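Local coordinates for superoxide dismutase (Leishmania major, PDB 4F2N), which catalyses the dismutation of superoxide to dioxygen and hydrogen peroxide at an iron centre, at the interface of chains A and B. Numbering follows the deposited sequence. Chains: chain A/B, Superoxide dismutase.

The interface of chains A and B. Residues chain A 66, 100, 104, 175-176, 193; chain B 152-153.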
loop_
_atom_site.group_PDB
_atom_site.type_symbol
_atom_site.label_atom_id
_atom_site.label_comp_id
_atom_site.label_asym_id
_atom_site.label_seq_id
_atom_site.Cartn_x
_atom_site.Cartn_y
_atom_site.Cartn_z
ATOM N N TYR A 66 -10.404 10.516 -5.130
ATOM C CA TYR A 66 -9.310 11.253 -5.775
ATOM C C TYR A 66 -9.864 12.420 -6.600
ATOM O O TYR A 66 -9.338 13.526 -6.535
ATOM C CB TYR A 66 -8.453 10.339 -6.672
ATOM C CG TYR A 66 -7.682 9.285 -5.908
ATOM C CD1 TYR A 66 -6.769 9.646 -4.889
ATOM C CD2 TYR A 66 -7.841 7.940 -6.210
ATOM C CE1 TYR A 66 -6.077 8.673 -4.186
ATOM C CE2 TYR A 66 -7.148 6.962 -5.523
ATOM C CZ TYR A 66 -6.270 7.331 -4.511
ATOM O OH TYR A 66 -5.565 6.347 -3.862
ATOM N N ASN A 100 -0.481 13.720 -5.546
ATOM C CA ASN A 100 -1.076 12.408 -5.275
ATOM C C ASN A 100 -2.477 12.271 -5.877
ATOM O O ASN A 100 -2.766 11.243 -6.495
ATOM C CB ASN A 100 -1.053 12.082 -3.772
ATOM C CG ASN A 100 0.317 11.656 -3.289
ATOM O OD1 ASN A 100 1.212 11.346 -4.092
ATOM N ND2 ASN A 100 0.507 11.653 -1.962
ATOM N N GLN A 104 -3.135 9.901 -9.122
ATOM C CA GLN A 104 -4.038 8.782 -8.935
ATOM C C GLN A 104 -5.258 8.847 -9.881
ATOM O O GLN A 104 -5.755 7.809 -10.320
ATOM C CB GLN A 104 -4.502 8.632 -7.472
ATOM C CG GLN A 104 -3.421 8.057 -6.565
ATOM C CD GLN A 104 -3.060 6.606 -6.933
ATOM O OE1 GLN A 104 -2.275 6.356 -7.859
ATOM N NE2 GLN A 104 -3.623 5.657 -6.206
ATOM N N ASN A 175 3.051 3.986 -4.945
ATOM C CA ASN A 175 2.018 4.912 -4.511
ATOM C C ASN A 175 1.326 5.561 -5.689
ATOM O O ASN A 175 0.698 4.841 -6.461
ATOM C CB ASN A 175 2.489 5.861 -3.405
ATOM C CG ASN A 175 2.789 5.108 -2.108
ATOM O OD1 ASN A 175 2.526 3.907 -2.020
ATOM N ND2 ASN A 175 3.377 5.801 -1.115
ATOM N N ALA A 176 1.470 6.868 -5.867
ATOM C CA ALA A 176 0.798 7.524 -6.992
ATOM C C ALA A 176 1.759 7.709 -8.162
ATOM O O ALA A 176 1.389 8.300 -9.181
ATOM C CB ALA A 176 0.247 8.865 -6.538
ATOM N N TRP A 193 -2.085 -1.566 -5.900
ATOM C CA TRP A 193 -2.690 -1.277 -4.592
ATOM C C TRP A 193 -3.558 -2.450 -4.236
ATOM O O TRP A 193 -4.240 -2.986 -5.096
ATOM C CB TRP A 193 -3.547 -0.041 -4.633
ATOM C CG TRP A 193 -2.767 1.271 -4.707
ATOM C CD1 TRP A 193 -1.875 1.702 -5.695
ATOM C CD2 TRP A 193 -2.876 2.388 -3.763
ATOM N NE1 TRP A 193 -1.397 2.967 -5.407
ATOM C CE2 TRP A 193 -1.985 3.443 -4.264
ATOM C CE3 TRP A 193 -3.588 2.594 -2.580
ATOM C CZ2 TRP A 193 -1.822 4.651 -3.588
ATOM C CZ3 TRP A 193 -3.448 3.828 -1.919
ATOM C CH2 TRP A 193 -2.577 4.832 -2.417
ATOM N N PHE B 152 -0.564 8.203 3.271
ATOM C CA PHE B 152 -0.870 7.859 1.868
ATOM C C PHE B 152 -0.239 6.524 1.519
ATOM O O PHE B 152 0.969 6.339 1.735
ATOM C CB PHE B 152 -0.337 8.928 0.895
ATOM C CG PHE B 152 -0.788 8.733 -0.523
ATOM C CD1 PHE B 152 -2.127 8.884 -0.869
ATOM C CD2 PHE B 152 0.111 8.405 -1.508
ATOM C CE1 PHE B 152 -2.545 8.719 -2.193
ATOM C CE2 PHE B 152 -0.296 8.238 -2.829
ATOM C CZ PHE B 152 -1.627 8.382 -3.163
ATOM N N GLY B 153 -1.036 5.612 0.972
ATOM C CA GLY B 153 -0.528 4.283 0.534
ATOM C C GLY B 153 -0.515 3.300 1.688
ATOM O O GLY B 153 -1.379 3.375 2.617
HETATM O O HOH W 1 3.212 4.508 1.627
#
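B:Phe152 reaches across the two-fold interface and sets its ring between A:Asn100 and A:Trp193. Iron superoxide dismutases commonly pair in this way, so the dimer is probably biological. The two-fold axis repeats the contact with chains exchanged. The ring's CG stands anti to its own backbone N (chi1 -172°), which sends the ring into chain A. The carboxamide of A:Asn100 comes tip to tip and stacks on one face, the planes 12° apart. Its ND2 lies toward the rim, 3.3 Å from B:Phe152 CD2. A:Trp193 presents the edge of its six-membered ring to the opposite face, edge-to-face, with the planes 69° apart. There A:Trp193 CH2 lies 3.7 Å from B:Phe152 CZ. The same CH2 touches B:Gly153 CA at 3.6 Å.

Apolar contacts line the ring's rim. A:Gln104 CG meets CZ in the ring plane, and the CB atoms of A:Asn175 and A:Ala176 approach CE2. A:Tyr66 makes a looser contact with CE1.

Hydrogen bonds within chain A probably help hold this wall, which borders the active site. Helices 52-70 and 96-113 carry iron ligands His58 and His108, and A:Trp193 lies between ligands Asp191 and His195 in sequence. The conserved active-site glutamine, A:Gln104, donates almost straight from NE2, in its amide plane, to OH of the active-site tyrosine, A:Tyr66 (3.1 Å). This NE2 also lies over one face of the indole, offset toward the rim. A:Trp193 NE1 donates to A:Asn175 O at 3.0 Å. The oxygen lies at the indole's edge, in plane, which probably helps fix its rotation; the donor sits above the carbonyl plane, not on a lone pair.

Polar groups of this patch do not bond directly across it. Water 1 bridges amide ND2 of A:Asn175 (3.0 Å) and carbonyl O of B:Phe152 (2.9 Å).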